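Local coordinates for tail fiber protein (Acinetobacter phage AM24, PDB 5W5P), which probably recognises, and may cleave, the capsular polysaccharide of its Acinetobacter baumannii host as the trimeric tailspike of the phage, at residues Tyr386-Phe391 with Asn411-Tyr416; Ala415-Ser420 with Arg438-Pro443. All blocks are in the same frame, centred on the assembly; numbering follows the deposited sequence.

Interaction 1 (Tyr386-Phe391 with Asn411-Tyr416)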
loop_
_atom_site.group_PDB
_atom_site.type_symbol
_atom_site.label_atom_id
_atom_site.label_comp_id
_atom_site.label_asym_id
_atom_site.label_seq_id
_atom_site.Cartn_x
_atom_site.Cartn_y
_atom_site.Cartn_z
ATOM N N TYR A 386 20.417 -20.397 -0.477
ATOM C CA TYR A 386 19.614 -19.285 -0.966
ATOM C C TYR A 386 18.410 -19.048 -0.062
ATOM O O TYR A 386 17.777 -19.995 0.413
ATOM C CB TYR A 386 19.127 -19.535 -2.400
ATOM C CG TYR A 386 18.238 -18.419 -2.908
ATOM C CD1 TYR A 386 18.781 -17.327 -3.572
ATOM C CD2 TYR A 386 16.866 -18.440 -2.697
ATOM C CE1 TYR A 386 17.981 -16.290 -4.018
ATOM C CE2 TYR A 386 16.063 -17.408 -3.133
ATOM C CZ TYR A 386 16.624 -16.336 -3.796
ATOM O OH TYR A 386 15.818 -15.310 -4.230
ATOM N N ALA A 387 18.089 -17.774 0.156
ATOM C CA ALA A 387 16.826 -17.374 0.760
ATOM C C ALA A 387 16.405 -16.059 0.125
ATOM O O ALA A 387 17.252 -15.213 -0.159
ATOM C CB ALA A 387 16.939 -17.221 2.280
ATOM N N ASP A 388 15.099 -15.893 -0.105
ATOM C CA ASP A 388 14.620 -14.671 -0.748
ATOM C C ASP A 388 15.024 -13.430 0.044
ATOM O O ASP A 388 15.450 -12.427 -0.540
ATOM C CB ASP A 388 13.101 -14.722 -0.931
ATOM C CG ASP A 388 12.671 -15.711 -2.007
ATOM O OD1 ASP A 388 13.246 -15.686 -3.116
ATOM O OD2 ASP A 388 11.748 -16.512 -1.745
ATOM N N VAL A 389 14.915 -13.482 1.372
ATOM C CA VAL A 389 15.242 -12.362 2.255
ATOM C C VAL A 389 16.242 -12.869 3.290
ATOM O O VAL A 389 15.899 -13.719 4.121
ATOM C CB VAL A 389 13.995 -11.784 2.939
ATOM C CG1 VAL A 389 14.354 -10.573 3.793
ATOM C CG2 VAL A 389 12.920 -11.432 1.907
ATOM N N LYS A 390 17.469 -12.354 3.251
ATOM C CA LYS A 390 18.550 -12.813 4.120
ATOM C C LYS A 390 18.834 -11.794 5.216
ATOM O O LYS A 390 19.016 -10.602 4.933
ATOM C CB LYS A 390 19.828 -13.075 3.321
ATOM C CG LYS A 390 20.024 -14.529 2.960
ATOM C CD LYS A 390 21.366 -14.769 2.300
ATOM C CE LYS A 390 21.453 -16.196 1.796
ATOM N NZ LYS A 390 22.636 -16.411 0.937
ATOM N N PHE A 391 18.895 -12.272 6.456
ATOM C CA PHE A 391 19.172 -11.432 7.615
ATOM C C PHE A 391 19.395 -12.334 8.824
ATOM O O PHE A 391 19.096 -13.531 8.797
ATOM C CB PHE A 391 18.032 -10.440 7.880
ATOM C CG PHE A 391 16.713 -11.092 8.195
ATOM C CD1 PHE A 391 15.839 -11.446 7.182
ATOM C CD2 PHE A 391 16.342 -11.341 9.509
ATOM C CE1 PHE A 391 14.620 -12.044 7.474
ATOM C CE2 PHE A 391 15.128 -11.938 9.807
ATOM C CZ PHE A 391 14.267 -12.288 8.788
ATOM N N ASN A 411 2.820 -14.157 1.149
ATOM C CA ASN A 411 3.789 -14.164 0.061
ATOM C C ASN A 411 3.799 -15.518 -0.645
ATOM O O ASN A 411 3.274 -16.511 -0.142
ATOM C CB ASN A 411 5.193 -13.843 0.578
ATOM C CG ASN A 411 5.246 -12.537 1.350
ATOM O OD1 ASN A 411 5.343 -11.456 0.759
ATOM N ND2 ASN A 411 5.175 -12.629 2.682
ATOM N N TRP A 412 4.419 -15.546 -1.822
ATOM C CA TRP A 412 4.514 -16.744 -2.650
ATOM C C TRP A 412 5.945 -16.895 -3.137
ATOM O O TRP A 412 6.493 -15.974 -3.753
ATOM C CB TRP A 412 3.567 -16.673 -3.858
ATOM C CG TRP A 412 3.447 -17.958 -4.634
ATOM C CD1 TRP A 412 2.411 -18.846 -4.584
ATOM C CD2 TRP A 412 4.387 -18.494 -5.580
ATOM N NE1 TRP A 412 2.648 -19.900 -5.432
ATOM C CE2 TRP A 412 3.853 -19.709 -6.055
ATOM C CE3 TRP A 412 5.629 -18.069 -6.067
ATOM C CZ2 TRP A 412 4.515 -20.502 -6.993
ATOM C CZ3 TRP A 412 6.290 -18.859 -6.992
ATOM C CH2 TRP A 412 5.731 -20.063 -7.446
ATOM N N THR A 413 6.537 -18.059 -2.886
ATOM C CA THR A 413 7.874 -18.357 -3.373
ATOM C C THR A 413 7.908 -19.777 -3.920
ATOM O O THR A 413 7.049 -20.605 -3.613
ATOM C CB THR A 413 8.940 -18.191 -2.275
ATOM O OG1 THR A 413 10.246 -18.193 -2.864
ATOM C CG2 THR A 413 8.848 -19.322 -1.249
ATOM N N ASN A 414 8.907 -20.037 -4.766
ATOM C CA ASN A 414 9.242 -21.391 -5.183
ATOM C C ASN A 414 10.739 -21.630 -5.055
ATOM O O ASN A 414 11.277 -22.551 -5.677
ATOM C CB ASN A 414 8.761 -21.677 -6.610
ATOM C CG ASN A 414 9.436 -20.798 -7.654
ATOM O OD1 ASN A 414 10.138 -19.839 -7.331
ATOM N ND2 ASN A 414 9.208 -21.120 -8.920
ATOM N N ALA A 415 11.417 -20.805 -4.266
ATOM C CA ALA A 415 12.837 -20.947 -4.018
ATOM C C ALA A 415 13.056 -21.923 -2.865
ATOM O O ALA A 415 12.111 -22.412 -2.242
ATOM C CB ALA A 415 13.458 -19.583 -3.723
ATOM N N TYR A 416 14.323 -22.220 -2.575
ATOM C CA TYR A 416 14.613 -23.110 -1.460
ATOM C C TYR A 416 14.069 -22.543 -0.154
ATOM O O TYR A 416 13.452 -23.267 0.637
ATOM C CB TYR A 416 16.113 -23.363 -1.356
ATOM C CG TYR A 416 16.426 -24.511 -0.434
ATOM C CD1 TYR A 416 16.233 -25.822 -0.844
ATOM C CD2 TYR A 416 16.890 -24.287 0.854
ATOM C CE1 TYR A 416 16.503 -26.884 0.001
ATOM C CE2 TYR A 416 17.160 -25.344 1.707
ATOM C CZ TYR A 416 16.965 -26.638 1.273
ATOM O OH TYR A 416 17.235 -27.692 2.109
#

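Interaction 2 (Ala415-Ser420 with Arg438-Pro443)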
loop_
_atom_site.group_PDB
_atom_site.type_symbol
_atom_site.label_atom_id
_atom_site.label_comp_id
_atom_site.label_asym_id
_atom_site.label_seq_id
_atom_site.Cartn_x
_atom_site.Cartn_y
_atom_site.Cartn_z
ATOM N N ALA A 415 11.417 -20.805 -4.266
ATOM C CA ALA A 415 12.837 -20.947 -4.018
ATOM C C ALA A 415 13.056 -21.923 -2.865
ATOM O O ALA A 415 12.111 -22.412 -2.242
ATOM C CB ALA A 415 13.458 -19.583 -3.723
ATOM N N TYR A 416 14.323 -22.220 -2.575
ATOM C CA TYR A 416 14.613 -23.110 -1.460
ATOM C C TYR A 416 14.069 -22.543 -0.154
ATOM O O TYR A 416 13.452 -23.267 0.637
ATOM C CB TYR A 416 16.113 -23.363 -1.356
ATOM C CG TYR A 416 16.426 -24.511 -0.434
ATOM C CD1 TYR A 416 16.233 -25.822 -0.844
ATOM C CD2 TYR A 416 16.890 -24.287 0.854
ATOM C CE1 TYR A 416 16.503 -26.884 0.001
ATOM C CE2 TYR A 416 17.160 -25.344 1.707
ATOM C CZ TYR A 416 16.965 -26.638 1.273
ATOM O OH TYR A 416 17.235 -27.692 2.109
ATOM N N ARG A 417 14.265 -21.248 0.076
ATOM C CA ARG A 417 13.782 -20.610 1.289
ATOM C C ARG A 417 13.297 -19.205 0.973
ATOM O O ARG A 417 13.786 -18.549 0.047
ATOM C CB ARG A 417 14.869 -20.554 2.364
ATOM C CG ARG A 417 14.927 -21.790 3.250
ATOM C CD ARG A 417 15.810 -21.548 4.462
ATOM N NE ARG A 417 15.860 -22.711 5.337
ATOM C CZ ARG A 417 16.807 -23.642 5.293
ATOM N NH1 ARG A 417 17.797 -23.548 4.412
ATOM N NH2 ARG A 417 16.763 -24.664 6.132
HETATM N N MSE A 418 12.336 -18.746 1.764
HETATM C CA MSE A 418 11.858 -17.380 1.646
HETATM C C MSE A 418 12.647 -16.444 2.563
HETATM O O MSE A 418 12.800 -15.257 2.259
HETATM C CB MSE A 418 10.369 -17.304 1.961
HETATM C CG MSE A 418 9.730 -16.003 1.504
HETATM SE SE MSE A 418 7.904 -15.812 2.140
HETATM C CE MSE A 418 7.069 -17.218 1.070
ATOM N N TRP A 419 13.151 -16.982 3.675
ATOM C CA TRP A 419 13.932 -16.195 4.619
ATOM C C TRP A 419 14.958 -17.095 5.297
ATOM O O TRP A 419 14.876 -18.325 5.236
ATOM C CB TRP A 419 13.031 -15.504 5.653
ATOM C CG TRP A 419 12.220 -16.443 6.498
ATOM C CD1 TRP A 419 12.654 -17.153 7.580
ATOM C CD2 TRP A 419 10.834 -16.770 6.337
ATOM N NE1 TRP A 419 11.627 -17.897 8.100
ATOM C CE2 TRP A 419 10.499 -17.682 7.354
ATOM C CE3 TRP A 419 9.845 -16.379 5.430
ATOM C CZ2 TRP A 419 9.217 -18.212 7.490
ATOM C CZ3 TRP A 419 8.577 -16.908 5.564
ATOM C CH2 TRP A 419 8.274 -17.811 6.587
ATOM N N SER A 420 15.939 -16.460 5.938
ATOM C CA SER A 420 16.952 -17.202 6.681
ATOM C C SER A 420 16.295 -18.038 7.770
ATOM O O SER A 420 15.479 -17.534 8.549
ATOM C CB SER A 420 17.970 -16.242 7.299
ATOM O OG SER A 420 18.668 -15.510 6.310
ATOM N N ARG A 438 8.279 -26.008 6.956
ATOM C CA ARG A 438 9.026 -26.507 8.107
ATOM C C ARG A 438 10.513 -26.191 8.000
ATOM O O ARG A 438 11.168 -25.933 9.015
ATOM C CB ARG A 438 8.803 -28.013 8.253
ATOM C CG ARG A 438 9.310 -28.586 9.562
ATOM C CD ARG A 438 9.076 -30.085 9.648
ATOM N NE ARG A 438 7.659 -30.431 9.715
ATOM C CZ ARG A 438 6.930 -30.345 10.823
ATOM N NH1 ARG A 438 7.489 -29.913 11.947
ATOM N NH2 ARG A 438 5.647 -30.683 10.805
ATOM N N ARG A 439 11.052 -26.191 6.779
ATOM C CA ARG A 439 12.465 -25.920 6.538
ATOM C C ARG A 439 12.895 -24.539 7.028
ATOM O O ARG A 439 14.086 -24.320 7.289
ATOM C CB ARG A 439 12.728 -26.092 5.035
ATOM C CG ARG A 439 13.873 -25.296 4.438
ATOM C CD ARG A 439 13.833 -25.369 2.923
ATOM N NE ARG A 439 13.561 -26.722 2.443
ATOM C CZ ARG A 439 13.203 -27.017 1.197
ATOM N NH1 ARG A 439 13.074 -26.058 0.289
ATOM N NH2 ARG A 439 12.978 -28.274 0.853
ATOM N N HIS A 440 11.956 -23.608 7.180
ATOM C CA HIS A 440 12.286 -22.270 7.654
ATOM C C HIS A 440 12.497 -22.203 9.160
ATOM O O HIS A 440 12.941 -21.160 9.655
ATOM C CB HIS A 440 11.191 -21.285 7.236
ATOM C CG HIS A 440 11.036 -21.158 5.752
ATOM N ND1 HIS A 440 10.537 -22.175 4.966
ATOM C CD2 HIS A 440 11.343 -20.144 4.909
ATOM C CE1 HIS A 440 10.535 -21.789 3.702
ATOM N NE2 HIS A 440 11.016 -20.560 3.641
ATOM N N GLN A 441 12.203 -23.286 9.886
ATOM C CA GLN A 441 12.312 -23.336 11.350
ATOM C C GLN A 441 11.513 -22.214 12.007
ATOM O O GLN A 441 11.969 -21.577 12.958
ATOM C CB GLN A 441 13.773 -23.292 11.809
ATOM C CG GLN A 441 14.730 -24.122 10.981
ATOM C CD GLN A 441 14.378 -25.586 10.985
ATOM O OE1 GLN A 441 13.936 -26.125 12.000
ATOM N NE2 GLN A 441 14.575 -26.246 9.847
ATOM N N ALA A 442 10.316 -21.961 11.495
ATOM C CA ALA A 442 9.525 -20.867 12.028
ATOM C C ALA A 442 8.257 -21.392 12.696
ATOM O O ALA A 442 7.737 -22.444 12.314
ATOM C CB ALA A 442 9.144 -19.871 10.924
ATOM N N PRO A 443 7.742 -20.689 13.703
ATOM C CA PRO A 443 6.474 -21.111 14.312
ATOM C C PRO A 443 5.342 -21.108 13.295
ATOM O O PRO A 443 5.331 -20.328 12.341
ATOM C CB PRO A 443 6.240 -20.066 15.413
ATOM C CG PRO A 443 7.596 -19.506 15.707
ATOM C CD PRO A 443 8.330 -19.527 14.395
HETATM O O HOH W 1 12.035 -18.552 11.132
#

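Interaction 1 (Tyr386-Phe391 with Asn411-Tyr416)
Asp388 and Thr413 are joined by the one hydrogen bond that spans the two segments: Thr413 OG1 donates to Asp388 OD2 at 2.5 Å. The hydroxyl uses the syn lone pair of that oxygen, on the side facing OD1, and the two side chains cross obliquely. On the aspartate, CG lies beside the backbone N and anti to the carbonyl carbon (chi1 -71°), on a CB that itself points toward Asn411-Tyr416.

Two further polar bonds lie within the segments and fix the partners of this bridge. Tyr386 OH donates to Asp388 OD1 at 2.8 Å, arriving on the anti side of the oxygen and 23° out of the carboxylate plane. Each carboxylate oxygen therefore accepts from a different hydroxyl, which restrains the rotation of the group. At the other end, Ala415 N donates to Thr413 OG1 over 3.2 Å with an N-H...acceptor angle of 168°, closing an ST turn. The threonine hydroxyl is thus donor and acceptor at once.

Apolar contact is concentrated on Ala415, whose CB meets the Tyr386 ring obliquely, 3.4 Å from CE2 and 3.7 Å from CD2. The same methyl lies 3.9 Å from Asp388 OD1. Farther along, Tyr416 CB stands 4.2 Å from Tyr386 O. Phe374 of strand 365-375 packs on Asp388 and Phe432 on Thr413, so the buried carboxylate-hydroxyl pair sits among aromatic side chains.

Strand 412-413 pairs in parallel with strands 365-375 and 431-432, whereas strand 389-390 is the last regular strand of a separate parallel run. Bridging two faces in this way by side chains rather than by backbone pairing is consistent with the interior of a parallel beta-helix, the solenoid common among phage tailspikes.

Interaction 2 (Ala415-Ser420 with Arg438-Pro443)
His440, which with Arg439 buries the most surface here, meets both Met418 and Trp419, the latter next in buried area. Its NE2 accepts from Met418 N at 2.9 Å with an N-H...acceptor angle of 174°, the donor tilted slightly from the ring plane. Because NE2 is the acceptor and ND1 is bonded to Ala437 O, the ring is held at both nitrogens. Its edge meets the face of Trp419: CD2 sits over the centre of the indole, and the planes are 55° apart. Arg417 CG lies over one face of the imidazole, offset toward the rim, in a CH-pi contact. A water accepts from Trp419 NE1 and donates to His440 O.

Ala415-Ser420 has no regular helix or strand, whereas Arg438-Pro443 opens with a 3-10 turn at 438-440, after strand 431-432. Since that strand pairs in parallel with 412-413, the contact probably joins successive turns near the C-terminal end of what is consistent with a parallel beta-helix.

Arg439 lies flat on Tyr416, the guanidinium and ring centres 3.9 Å apart with planes at 7°, a cation-pi stack. In the guanidinium plane, NH1 also donates to Tyr416 O at 2.8 Å, on a carbonyl lone pair. Arg439 O in turn is gripped side-on by Arg417, with NE at 3.1 Å and NH2 at 2.9 Å, both from the same face of the carbonyl plane. The neighbouring Arg438 forms a salt bridge with Asp454 of the third subunit.

Overall arrangement
From the N terminus, the chain passes through residues 386-391, crosses a long connection containing strand 407-409, and returns at 411-416, where interaction 1 closes that loop. Interaction 2 begins before this segment ends, since Ala415 and Tyr416 belong to both, and closes a second loop through strands 427-428 and 431-432 at 438-443. The loops therefore follow one another, overlapping by two residues. Their centres lie about 8 Å apart, and probable backbone hydrogen bonds from Val389 N to Met418 O (2.9 Å) and from Asp388 N to Arg417 O (3.0 Å) join them directly. Together they connect the last turns of the solenoid to the linker preceding strand 451-461.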